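Local coordinates for protein cellulose 1,4-beta-cellobiosidase (Thermobifida fusca, PDB 4JJJ) that probably hydrolyses cellulose chains to cellobiose, this chain being the family 48 glycoside hydrolase domain of a longer cellulase, at residues A[8-13]-A[61-66]; A[12-15]-A[20-23]; A[49-54]-A[619-624]; A[78-83]-A[144-149]. The protein carries 1 engineered substitution. All coordinates share one frame; numbering follows the deposited sequence.

Contact 1: residues A[8-13]-A[61-66]. With ZN (zinc ion), chain P.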
# COMPACT_ATOMS: atom_id res chain seq x y z
N GLU A 8 -26.64 4.44 -3.36
CA GLU A 8 -26.92 3.18 -4.09
C GLU A 8 -25.68 2.28 -4.07
O GLU A 8 -25.78 1.08 -3.81
CB GLU A 8 -27.37 3.47 -5.49
CG GLU A 8 -27.45 2.25 -6.35
CD GLU A 8 -27.93 2.56 -7.70
OE1 GLU A 8 -27.37 3.46 -8.44
OE2 GLU A 8 -28.88 1.70 -8.05
N GLN A 9 -24.55 2.86 -4.44
CA GLN A 9 -23.28 2.12 -4.43
C GLN A 9 -22.92 1.65 -3.03
O GLN A 9 -22.51 0.49 -2.82
CB GLN A 9 -22.21 3.05 -5.05
CG GLN A 9 -20.81 2.45 -5.15
CD GLN A 9 -20.64 1.32 -6.12
OE1 GLN A 9 -21.58 0.83 -6.79
NE2 GLN A 9 -19.39 0.86 -6.22
N TYR A 10 -23.01 2.54 -2.00
CA TYR A 10 -22.81 2.22 -0.62
C TYR A 10 -23.63 0.98 -0.26
O TYR A 10 -23.16 0.04 0.37
CB TYR A 10 -23.14 3.42 0.24
CG TYR A 10 -23.03 3.19 1.71
CD1 TYR A 10 -24.12 2.67 2.40
CD2 TYR A 10 -21.85 3.38 2.43
CE1 TYR A 10 -24.04 2.38 3.76
CE2 TYR A 10 -21.75 3.09 3.73
CZ TYR A 10 -22.82 2.59 4.48
OH TYR A 10 -22.71 2.34 5.83
N GLU A 11 -24.95 1.02 -0.58
CA GLU A 11 -25.84 -0.08 -0.25
C GLU A 11 -25.43 -1.39 -0.85
O GLU A 11 -25.45 -2.41 -0.20
CB GLU A 11 -27.30 0.30 -0.60
CG GLU A 11 -28.36 -0.61 0.04
CD GLU A 11 -28.51 -1.97 -0.63
OE1 GLU A 11 -28.18 -2.19 -1.82
OE2 GLU A 11 -29.00 -2.87 0.10
N LYS A 12 -24.99 -1.36 -2.08
CA LYS A 12 -24.44 -2.57 -2.71
C LYS A 12 -23.22 -3.18 -1.98
O LYS A 12 -23.11 -4.33 -1.76
CB LYS A 12 -24.08 -2.28 -4.17
CG LYS A 12 -25.25 -2.11 -5.15
CD LYS A 12 -24.81 -1.57 -6.51
CE LYS A 12 -25.88 -1.30 -7.52
NZ LYS A 12 -25.34 -0.83 -8.79
N ILE A 13 -22.32 -2.28 -1.60
CA ILE A 13 -21.08 -2.69 -0.94
C ILE A 13 -21.45 -3.32 0.39
O ILE A 13 -20.84 -4.30 0.88
CB ILE A 13 -20.14 -1.48 -0.84
CG1 ILE A 13 -19.64 -1.03 -2.17
CG2 ILE A 13 -18.96 -1.91 -0.02
CD1 ILE A 13 -18.94 0.25 -2.16
N ALA A 61 -16.89 7.08 6.42
CA ALA A 61 -16.80 8.51 6.76
C ALA A 61 -17.75 9.29 5.86
O ALA A 61 -18.45 10.25 6.28
CB ALA A 61 -15.34 8.99 6.63
N TYR A 62 -17.79 8.98 4.57
CA TYR A 62 -18.75 9.61 3.64
C TYR A 62 -20.17 9.24 4.03
O TYR A 62 -21.05 10.09 3.93
CB TYR A 62 -18.49 9.26 2.18
CG TYR A 62 -17.64 10.30 1.46
CD1 TYR A 62 -16.38 10.00 1.01
CD2 TYR A 62 -18.15 11.55 1.27
CE1 TYR A 62 -15.61 10.94 0.35
CE2 TYR A 62 -17.37 12.52 0.64
CZ TYR A 62 -16.09 12.19 0.14
OH TYR A 62 -15.21 13.12 -0.46
N TYR A 63 -20.42 8.06 4.52
CA TYR A 63 -21.72 7.75 5.06
C TYR A 63 -22.09 8.68 6.20
O TYR A 63 -23.23 9.19 6.26
CB TYR A 63 -21.83 6.27 5.47
CG TYR A 63 -23.26 5.88 5.89
CD1 TYR A 63 -24.22 5.69 4.90
CD2 TYR A 63 -23.61 5.87 7.21
CE1 TYR A 63 -25.51 5.34 5.27
CE2 TYR A 63 -24.90 5.52 7.62
CZ TYR A 63 -25.82 5.28 6.63
OH TYR A 63 -27.19 5.01 6.93
N GLY A 64 -21.19 8.92 7.14
CA GLY A 64 -21.40 9.97 8.14
C GLY A 64 -21.68 11.32 7.63
O GLY A 64 -22.53 12.03 8.14
N ARG A 65 -20.97 11.74 6.59
CA ARG A 65 -21.21 13.04 5.98
C ARG A 65 -22.62 13.16 5.48
O ARG A 65 -23.32 14.15 5.74
CB ARG A 65 -20.26 13.33 4.82
CG ARG A 65 -20.48 14.67 4.15
CD ARG A 65 -19.61 14.97 2.93
NE ARG A 65 -19.84 16.37 2.59
CZ ARG A 65 -20.89 16.82 1.94
NH1 ARG A 65 -21.75 16.05 1.25
NH2 ARG A 65 -21.03 18.14 1.90
N VAL A 66 -23.06 12.12 4.81
CA VAL A 66 -24.29 12.17 4.08
C VAL A 66 -25.48 12.00 5.08
O VAL A 66 -26.55 12.63 4.88
CB VAL A 66 -24.34 11.06 2.97
CG1 VAL A 66 -25.73 10.88 2.44
CG2 VAL A 66 -23.40 11.46 1.80
ZN ZN P . -29.70 -4.56 -0.48

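Contact 2: residues A[12-15]-A[20-23]. With ZN (zinc ion), chain P.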
# COMPACT_ATOMS: atom_id res chain seq x y z
N LYS A 12 -24.99 -1.36 -2.08
CA LYS A 12 -24.44 -2.57 -2.71
C LYS A 12 -23.22 -3.18 -1.98
O LYS A 12 -23.11 -4.33 -1.76
CB LYS A 12 -24.08 -2.28 -4.17
CG LYS A 12 -25.25 -2.11 -5.15
CD LYS A 12 -24.81 -1.57 -6.51
CE LYS A 12 -25.88 -1.30 -7.52
NZ LYS A 12 -25.34 -0.83 -8.79
N ILE A 13 -22.32 -2.28 -1.60
CA ILE A 13 -21.08 -2.69 -0.94
C ILE A 13 -21.45 -3.32 0.39
O ILE A 13 -20.84 -4.30 0.88
CB ILE A 13 -20.14 -1.48 -0.84
CG1 ILE A 13 -19.64 -1.03 -2.17
CG2 ILE A 13 -18.96 -1.91 -0.02
CD1 ILE A 13 -18.94 0.25 -2.16
N LYS A 14 -22.44 -2.76 1.10
CA LYS A 14 -22.76 -3.18 2.46
C LYS A 14 -23.85 -4.30 2.50
O LYS A 14 -24.13 -4.78 3.62
CB LYS A 14 -23.23 -1.96 3.29
CG LYS A 14 -22.19 -0.87 3.44
CD LYS A 14 -21.01 -1.32 4.27
CE LYS A 14 -21.34 -1.75 5.65
NZ LYS A 14 -22.00 -0.73 6.48
N ASP A 15 -24.46 -4.61 1.36
CA ASP A 15 -25.47 -5.69 1.34
C ASP A 15 -24.79 -7.06 1.41
O ASP A 15 -23.97 -7.40 0.58
CB ASP A 15 -26.36 -5.48 0.08
CG ASP A 15 -27.50 -6.50 -0.00
OD1 ASP A 15 -27.35 -7.65 0.46
OD2 ASP A 15 -28.52 -6.13 -0.59
N TYR A 20 -18.99 -8.59 -0.24
CA TYR A 20 -17.75 -7.80 -0.04
C TYR A 20 -17.01 -8.11 1.30
O TYR A 20 -15.85 -7.70 1.44
CB TYR A 20 -18.02 -6.31 -0.17
CG TYR A 20 -18.26 -5.82 -1.57
CD1 TYR A 20 -17.19 -5.57 -2.42
CD2 TYR A 20 -19.54 -5.65 -2.08
CE1 TYR A 20 -17.38 -5.17 -3.70
CE2 TYR A 20 -19.76 -5.18 -3.34
CZ TYR A 20 -18.71 -4.94 -4.18
OH TYR A 20 -18.95 -4.51 -5.43
N PHE A 21 -17.71 -8.61 2.30
CA PHE A 21 -17.21 -8.74 3.63
C PHE A 21 -17.44 -10.13 4.24
O PHE A 21 -18.35 -10.86 3.79
CB PHE A 21 -17.83 -7.80 4.61
CG PHE A 21 -17.75 -6.32 4.35
CD1 PHE A 21 -16.84 -5.50 5.02
CD2 PHE A 21 -18.73 -5.68 3.55
CE1 PHE A 21 -16.81 -4.14 4.87
CE2 PHE A 21 -18.69 -4.31 3.42
CZ PHE A 21 -17.73 -3.49 4.02
N ARG A 22 -16.65 -10.46 5.25
CA ARG A 22 -17.00 -11.56 6.18
C ARG A 22 -17.27 -10.95 7.54
O ARG A 22 -16.51 -10.09 8.01
CB ARG A 22 -15.88 -12.58 6.24
CG ARG A 22 -16.19 -13.69 7.24
CD ARG A 22 -15.20 -14.85 7.02
NE ARG A 22 -15.45 -15.96 7.96
CZ ARG A 22 -15.10 -17.21 7.70
NH1 ARG A 22 -14.55 -17.50 6.55
NH2 ARG A 22 -15.31 -18.20 8.60
N GLU A 23 -18.34 -11.41 8.22
CA GLU A 23 -18.72 -10.91 9.49
C GLU A 23 -18.19 -11.88 10.53
O GLU A 23 -18.31 -13.11 10.40
CB GLU A 23 -20.26 -10.90 9.60
CG GLU A 23 -20.65 -10.17 10.87
CD GLU A 23 -22.13 -9.92 10.98
OE1 GLU A 23 -22.74 -9.40 10.01
OE2 GLU A 23 -22.63 -10.18 12.10
ZN ZN P . -29.70 -4.56 -0.48
O HOH W 1 -21.33 -6.95 0.85

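Contact 3: residues A[49-54]-A[619-624]. With BGC (beta-D-glucopyranose), chain B; GLC (alpha-D-glucopyranose), chain C; BGC (beta-D-glucopyranose), chain D.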
# COMPACT_ATOMS: atom_id res chain seq x y z
N THR A 49 -6.45 -6.65 3.18
CA THR A 49 -5.32 -5.75 3.27
C THR A 49 -5.61 -4.60 4.16
O THR A 49 -6.80 -4.19 4.34
CB THR A 49 -4.96 -5.13 1.88
OG1 THR A 49 -6.09 -4.47 1.35
CG2 THR A 49 -4.55 -6.26 0.95
N SER A 50 -4.58 -3.98 4.67
CA SER A 50 -4.74 -2.75 5.39
C SER A 50 -5.28 -1.67 4.42
O SER A 50 -6.03 -0.75 4.84
CB SER A 50 -3.48 -2.35 6.16
OG SER A 50 -2.43 -2.14 5.27
N GLU A 51 -4.94 -1.75 3.16
CA GLU A 51 -5.53 -0.94 2.17
C GLU A 51 -7.06 -1.02 2.25
O GLU A 51 -7.76 -0.02 2.22
CB GLU A 51 -4.98 -1.35 0.79
CG GLU A 51 -5.78 -0.88 -0.41
CD GLU A 51 -5.15 -1.42 -1.66
OE1 GLU A 51 -5.63 -2.45 -2.18
OE2 GLU A 51 -4.08 -0.86 -2.09
N ALA A 52 -7.59 -2.23 2.16
CA ALA A 52 -9.06 -2.39 2.20
C ALA A 52 -9.66 -1.78 3.42
O ALA A 52 -10.70 -1.13 3.34
CB ALA A 52 -9.44 -3.82 2.07
N PHE A 53 -8.99 -1.97 4.57
CA PHE A 53 -9.51 -1.33 5.78
C PHE A 53 -9.51 0.19 5.74
O PHE A 53 -10.50 0.79 6.08
CB PHE A 53 -8.79 -1.85 7.06
CG PHE A 53 -9.33 -3.09 7.65
CD1 PHE A 53 -10.41 -3.04 8.56
CD2 PHE A 53 -8.75 -4.34 7.39
CE1 PHE A 53 -10.88 -4.19 9.14
CE2 PHE A 53 -9.31 -5.47 7.95
CZ PHE A 53 -10.27 -5.40 8.86
N SER A 54 -8.48 0.78 5.09
CA SER A 54 -8.47 2.23 4.96
C SER A 54 -9.60 2.72 4.10
O SER A 54 -10.19 3.77 4.34
CB SER A 54 -7.11 2.73 4.50
OG SER A 54 -6.75 2.38 3.18
N ARG A 619 -13.34 -5.20 -6.88
CA ARG A 619 -12.31 -4.94 -5.88
C ARG A 619 -12.89 -3.99 -4.86
O ARG A 619 -13.43 -2.98 -5.21
CB ARG A 619 -11.07 -4.33 -6.49
CG ARG A 619 -10.35 -5.30 -7.47
CD ARG A 619 -9.21 -4.48 -8.15
NE ARG A 619 -8.44 -5.33 -9.07
CZ ARG A 619 -8.76 -5.57 -10.32
NH1 ARG A 619 -9.84 -5.07 -10.86
NH2 ARG A 619 -7.94 -6.34 -11.02
N PHE A 620 -12.74 -4.35 -3.62
CA PHE A 620 -13.31 -3.49 -2.53
C PHE A 620 -12.89 -2.02 -2.63
O PHE A 620 -13.71 -1.10 -2.61
CB PHE A 620 -12.99 -4.06 -1.18
CG PHE A 620 -13.63 -3.31 -0.03
CD1 PHE A 620 -15.00 -3.47 0.25
CD2 PHE A 620 -12.93 -2.40 0.76
CE1 PHE A 620 -15.63 -2.79 1.28
CE2 PHE A 620 -13.57 -1.71 1.78
CZ PHE A 620 -14.92 -1.90 2.05
N TRP A 621 -11.60 -1.81 -2.75
CA TRP A 621 -11.05 -0.46 -2.77
C TRP A 621 -11.64 0.27 -3.95
O TRP A 621 -11.92 1.43 -3.85
CB TRP A 621 -9.56 -0.48 -2.75
CG TRP A 621 -8.79 -0.81 -4.03
CD1 TRP A 621 -8.18 -1.97 -4.33
CD2 TRP A 621 -8.56 0.04 -5.21
NE1 TRP A 621 -7.56 -1.90 -5.53
CE2 TRP A 621 -7.75 -0.67 -6.08
CE3 TRP A 621 -8.88 1.37 -5.51
CZ2 TRP A 621 -7.28 -0.14 -7.26
CZ3 TRP A 621 -8.42 1.90 -6.65
CH2 TRP A 621 -7.61 1.14 -7.55
N ALA A 622 -11.79 -0.36 -5.09
CA ALA A 622 -12.25 0.31 -6.31
C ALA A 622 -13.72 0.70 -6.14
O ALA A 622 -14.17 1.74 -6.62
CB ALA A 622 -12.04 -0.59 -7.53
N GLN A 623 -14.52 -0.24 -5.60
CA GLN A 623 -15.94 0.04 -5.41
C GLN A 623 -16.13 1.18 -4.44
O GLN A 623 -17.02 2.01 -4.62
CB GLN A 623 -16.69 -1.22 -4.99
CG GLN A 623 -16.58 -2.38 -6.01
CD GLN A 623 -17.11 -1.96 -7.38
OE1 GLN A 623 -18.26 -1.47 -7.50
NE2 GLN A 623 -16.33 -2.10 -8.41
N VAL A 624 -15.32 1.24 -3.38
CA VAL A 624 -15.34 2.40 -2.46
C VAL A 624 -14.89 3.64 -3.19
O VAL A 624 -15.49 4.70 -3.11
CB VAL A 624 -14.51 2.11 -1.20
CG1 VAL A 624 -14.40 3.36 -0.39
CG2 VAL A 624 -15.09 0.97 -0.37
C2 BGC B . -4.20 -3.69 -6.28
C3 BGC B . -3.94 -2.87 -5.03
C4 BGC B . -2.47 -2.36 -5.02
C5 BGC B . -2.06 -1.73 -6.37
C6 BGC B . -0.58 -1.42 -6.38
C1 BGC B . -3.80 -2.95 -7.54
O2 BGC B . -5.59 -3.98 -6.38
O3 BGC B . -4.24 -3.71 -3.89
O4 BGC B . -2.32 -1.41 -3.94
O5 BGC B . -2.40 -2.65 -7.41
O6 BGC B . 0.19 -2.58 -6.14
C1 GLC C . -4.32 -3.78 -12.74
C2 GLC C . -2.98 -3.46 -12.22
C3 GLC C . -2.86 -3.89 -10.73
C4 GLC C . -3.97 -3.25 -9.89
C5 GLC C . -5.29 -3.57 -10.59
C6 GLC C . -6.52 -2.95 -9.99
O1 GLC C . -4.36 -5.14 -12.63
O2 GLC C . -1.98 -4.30 -12.94
O3 GLC C . -1.57 -3.63 -10.22
O4 GLC C . -4.01 -3.87 -8.59
O5 GLC C . -5.27 -3.09 -11.94
O6 GLC C . -6.41 -1.57 -10.10
C2 BGC D . -2.68 -3.05 -12.11
C3 BGC D . -2.60 -3.53 -10.66
C4 BGC D . -3.89 -3.17 -9.90
C5 BGC D . -5.21 -3.49 -10.64
C6 BGC D . -6.43 -2.82 -10.01
C1 BGC D . -3.98 -3.47 -12.74
O1 BGC D . -3.98 -2.90 -14.09
O2 BGC D . -1.51 -3.67 -12.75
O3 BGC D . -1.47 -2.96 -10.00
O4 BGC D . -3.96 -3.82 -8.63
O5 BGC D . -5.13 -3.02 -11.98
O6 BGC D . -6.39 -1.42 -10.10

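Contact 4: residues A[78-83]-A[144-149]. With ZN (zinc ion), chain E; BGC (beta-D-glucopyranose), chain F.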
# COMPACT_ATOMS: atom_id res chain seq x y z
N GLU A 78 -13.33 -0.20 15.02
CA GLU A 78 -13.28 -1.37 15.90
C GLU A 78 -12.83 -2.63 15.22
O GLU A 78 -11.97 -3.37 15.77
CB GLU A 78 -14.66 -1.61 16.53
CG GLU A 78 -14.61 -2.50 17.75
CD GLU A 78 -15.99 -2.74 18.39
OE1 GLU A 78 -16.14 -3.72 19.17
OE2 GLU A 78 -16.91 -2.05 18.00
N SER A 79 -13.32 -2.86 13.99
CA SER A 79 -12.93 -4.01 13.23
C SER A 79 -11.42 -4.01 12.96
O SER A 79 -10.73 -5.01 13.16
CB SER A 79 -13.77 -4.14 12.00
OG SER A 79 -13.31 -5.28 11.29
N MET A 80 -10.89 -2.88 12.45
CA MET A 80 -9.43 -2.66 12.26
C MET A 80 -8.63 -3.03 13.53
O MET A 80 -7.64 -3.78 13.53
CB MET A 80 -9.16 -1.21 11.78
CG MET A 80 -7.75 -0.88 11.22
SD MET A 80 -7.65 0.88 10.76
CE MET A 80 -9.40 0.93 10.35
N GLU A 81 -9.03 -2.45 14.68
CA GLU A 81 -8.33 -2.73 15.96
C GLU A 81 -8.41 -4.16 16.37
O GLU A 81 -7.47 -4.70 16.98
CB GLU A 81 -8.87 -1.79 17.07
CG GLU A 81 -8.44 -0.39 16.96
CD GLU A 81 -8.87 0.47 18.12
OE1 GLU A 81 -9.92 0.06 18.70
OE2 GLU A 81 -8.21 1.48 18.42
N THR A 82 -9.48 -4.84 16.05
CA THR A 82 -9.67 -6.21 16.42
C THR A 82 -8.91 -7.21 15.59
O THR A 82 -8.39 -8.20 16.10
CB THR A 82 -11.19 -6.58 16.46
OG1 THR A 82 -11.87 -5.67 17.32
CG2 THR A 82 -11.46 -7.94 16.89
N PHE A 83 -8.80 -6.90 14.29
CA PHE A 83 -8.40 -7.92 13.33
C PHE A 83 -7.08 -7.67 12.60
O PHE A 83 -6.56 -8.58 12.03
CB PHE A 83 -9.50 -8.28 12.34
CG PHE A 83 -10.71 -8.84 12.99
CD1 PHE A 83 -10.62 -10.04 13.69
CD2 PHE A 83 -11.92 -8.15 12.92
CE1 PHE A 83 -11.76 -10.58 14.32
CE2 PHE A 83 -13.07 -8.68 13.49
CZ PHE A 83 -12.96 -9.85 14.19
N TYR A 144 1.13 0.55 17.23
CA TYR A 144 -0.20 0.77 16.79
C TYR A 144 -0.18 1.17 15.27
O TYR A 144 -0.12 2.33 14.95
CB TYR A 144 -0.87 1.86 17.61
CG TYR A 144 -2.34 2.04 17.34
CD1 TYR A 144 -2.83 3.00 16.51
CD2 TYR A 144 -3.25 1.23 17.99
CE1 TYR A 144 -4.17 3.15 16.35
CE2 TYR A 144 -4.59 1.34 17.83
CZ TYR A 144 -5.07 2.33 17.00
OH TYR A 144 -6.47 2.51 16.89
N GLY A 145 -0.20 0.14 14.47
CA GLY A 145 -0.12 0.24 12.99
C GLY A 145 -0.72 -0.98 12.42
O GLY A 145 -0.67 -2.02 13.06
N MET A 146 -1.38 -0.87 11.25
CA MET A 146 -1.93 -2.09 10.62
C MET A 146 -0.85 -2.98 10.06
O MET A 146 0.06 -2.51 9.36
CB MET A 146 -2.95 -1.74 9.56
CG MET A 146 -4.14 -0.95 10.04
SD MET A 146 -5.46 -0.85 8.79
CE MET A 146 -5.08 0.71 8.09
N HIS A 147 -0.99 -4.31 10.21
CA HIS A 147 -0.27 -5.25 9.38
C HIS A 147 -0.91 -5.27 7.99
O HIS A 147 -2.08 -4.95 7.82
CB HIS A 147 -0.27 -6.62 10.00
CG HIS A 147 0.35 -7.68 9.15
ND1 HIS A 147 1.68 -7.71 8.82
CD2 HIS A 147 -0.20 -8.74 8.49
CE1 HIS A 147 1.94 -8.71 8.03
NE2 HIS A 147 0.82 -9.38 7.82
N TRP A 148 -0.14 -5.63 6.95
CA TRP A 148 -0.65 -5.34 5.61
C TRP A 148 -1.62 -6.35 5.02
O TRP A 148 -2.36 -5.98 4.09
CB TRP A 148 0.52 -5.09 4.62
CG TRP A 148 1.02 -6.30 3.86
CD1 TRP A 148 1.93 -7.27 4.27
CD2 TRP A 148 0.65 -6.67 2.51
NE1 TRP A 148 2.10 -8.15 3.26
CE2 TRP A 148 1.33 -7.85 2.18
CE3 TRP A 148 -0.23 -6.12 1.56
CZ2 TRP A 148 1.23 -8.43 0.92
CZ3 TRP A 148 -0.33 -6.71 0.29
CH2 TRP A 148 0.41 -7.86 -0.01
N LEU A 149 -1.55 -7.58 5.46
CA LEU A 149 -2.21 -8.72 4.73
C LEU A 149 -2.76 -9.73 5.72
O LEU A 149 -2.07 -10.21 6.69
CB LEU A 149 -1.20 -9.51 3.90
CG LEU A 149 -1.72 -10.49 2.88
CD1 LEU A 149 -2.55 -9.88 1.79
CD2 LEU A 149 -0.55 -11.30 2.41
ZN ZN E . -11.51 1.11 19.69
C2 BGC F . 3.48 -4.21 -1.15
C3 BGC F . 4.40 -5.28 -0.57
C4 BGC F . 4.71 -4.94 0.85
C5 BGC F . 3.50 -4.74 1.72
C6 BGC F . 3.80 -4.36 3.16
C1 BGC F . 2.35 -4.00 -0.18
O1 BGC F . 1.51 -2.94 -0.65
O2 BGC F . 2.98 -4.53 -2.47
O3 BGC F . 5.62 -5.23 -1.36
O4 BGC F . 5.32 -6.19 1.33
O5 BGC F . 2.73 -3.67 1.13
O6 BGC F . 4.63 -3.16 3.15
O HOH W 2 -12.62 2.06 21.32
O HOH W 3 -12.95 0.16 18.73

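Contact 1: residues A[8-13]-A[61-66]
Y10 on helix 2-14 and Y63 on helix 50-67 mark the nearest approach of the two backbones, their CA atoms 8.0 Å apart. No hydrogen bond spans this gap, and the two tyrosine rings fill it. They form an offset stack with centroids 4.5 Å apart and planes only 14° from parallel, although the two side chains as wholes cross at about a right angle. The displacement is clear from the atoms: CD1 of Y63 sits over the rim of the Y10 ring, 3.4 Å from Y10 CZ, while Y10 OH lies above the Y63 ring, 3.6 Å from Y63 CG. The stack runs on to the aliphatic root of Y63, whose CB is 3.6 Å from Y10 CE2. On both residues CG stands anti to the backbone N (chi1 177° for Y10), which sends each ring across the space between the helices. The stack joins helix 2-14 to helix 50-67 in this (alpha/alpha)6 domain. The Y10 hydroxyl lies over the partner ring without bonding to it and is instead hydrogen-bonded to E60 OE1. One residue along, E11 binds a zinc ion by a single oxygen, OE2 at 1.9 Å from the metal, with D15 as the second protein ligand. Y62, beside the stack, turns away from it toward helix 620-637, where its hydroxyl pairs with E635.

Contact 2: residues A[12-15]-A[20-23]
A tight helix-turn-strand connection brings I13, near the C-terminal end of helix 2-14, against Y20 and F21, where the chain enters the antiparallel hairpin of strands 21-24 and 27-30. The main-chain carbonyl of I13 is the focus. F21 points the edge of its ring at this oxygen, in the ring plane, with CE2 3.3 Å from I13 O, while CD2 of Y20 comes to 3.5 Å from the same I13 O. I13 CG2 lies over one face of the Y20 ring, 4.3 Å from Y20 CG, and K12 O meets the edge of that ring. No direct hydrogen bond joins the segments; a water does so, donating to I13 O and D15 O, each 2.7 Å away, and accepting from Y20 N. K14 starts out away from F21, but the bend at chi2 brings CD to 3.9 Å from F21 CE2, and further bends at chi3 and chi4 carry NZ on to its salt bridge with E60. Beyond the pair, F21 meets F620 edge-to-face and Y20 OH bonds to I539 O. D15, the first residue to leave helical geometry, binds zinc through OD2 at 2.0 Å, beside E11. The chemistry implies that the I13 carbonyl at the helix end and the D15 carbonyl just after it are bridged by one water, with the weakly positive edge of an aromatic ring probably adding a mild electrostatic attraction for I13 O.

Contact 3: residues A[49-54]-A[619-624]
A52 presses its CB against the F620 ring, 4.0 Å from CD2, and turns its carbonyl oxygen to the edge of that ring, where F620 CE2 comes within 3.3 Å of A52 O. F620 reaches across because its CG is anti to the backbone N (chi1 -175°), and V624 CG2, one turn on, lies over one of its faces. W621 is the other large contributor: its CD1 is 3.4 Å from OE1 of E51, and its indole N-H gives a fairly straight bond (162°) to O2 of a bound glucose, NE1 to O2 3.0 Å. Here the N-terminal ends of helices 50-67 and 620-637 of the (alpha/alpha)6 barrel meet at the glycan site. E51, the predicted proton donor, takes bonds from the same sugar with both oxygens, O3 to OE1 at 2.5 Å and O4 to OE2 at 2.6 Å. R619 lays one face of its guanidinium against C6 of the next glucose, modelled as overlapping alpha and beta anomers, and its NH2 forms salt bridges with E40 and E545. With an alanine at R619, the sugar's C6 would probably lose the flat group it lies against, and E40 and E545 a salt-bridge partner. T49 OG1 N-caps helix 50-67, accepting from A52 N.

Contact 4: residues A[78-83]-A[144-149]
M80 and M146 form the buried half of this contact, E81 and Y144 the half nearer solvent. The two methionines, whose CA atoms are 7.7 Å apart, cross at about a right angle, with M146 SD meeting CG and SD of M80; M80 has two conformers, so the finer details of this approach are doubtful. M259 of helix 250-263 touches both, and F53 and L57 of helix 50-67 add to the packing round M80. The outer half is polar and open enough to hold a watered metal. Y144 OH donates over 2.5 Å to E81 OE2, which accepts on its anti lone pair, with carboxylate and ring planes 84° apart. E81 extends beyond CG, and its other oxygen, OE1, binds zinc at 2.1 Å, so one carboxylate ties loop and metal together. Two waters and K255 NZ complete the ligands found on the ion. The same Y144 hydroxyl is hydrogen-bonded to W77 NE1. Further along the loop, W148 offers one ring face to a glucose, CG lying 3.5 Å from the sugar's C6, while L149 CB backs the opposite face and N173 OD1 takes the indole N-H. A serine in place of W148 would probably strip this glucose of its platform and leave N173 without that donor. A sugar lying over a tryptophan face in this way is typical of the aromatic-lined glycan tunnel of family 48 cellulases.

Overall arrangement
From the N terminus, helix 2-14 starts two contacts: contact 2 closes the short turn into the 21-24 hairpin, within the longer loop that contact 1 closes onto helix 50-67, and the two share K12 and I13. Contact 3 starts inside the loop of contact 1 and ends near the C terminus, so those two cross. Contact 4, which follows contact 1 in series, falls wholly within the long excursion spanned by contact 3. Q623 and F620 connect contact 3 with contacts 1 and 2 through Q9, I13, Y20 and F21, while S50 N meets W148 O toward contact 4. The first helix is thus tied to the last, whose N-terminal end lies at the glycan site.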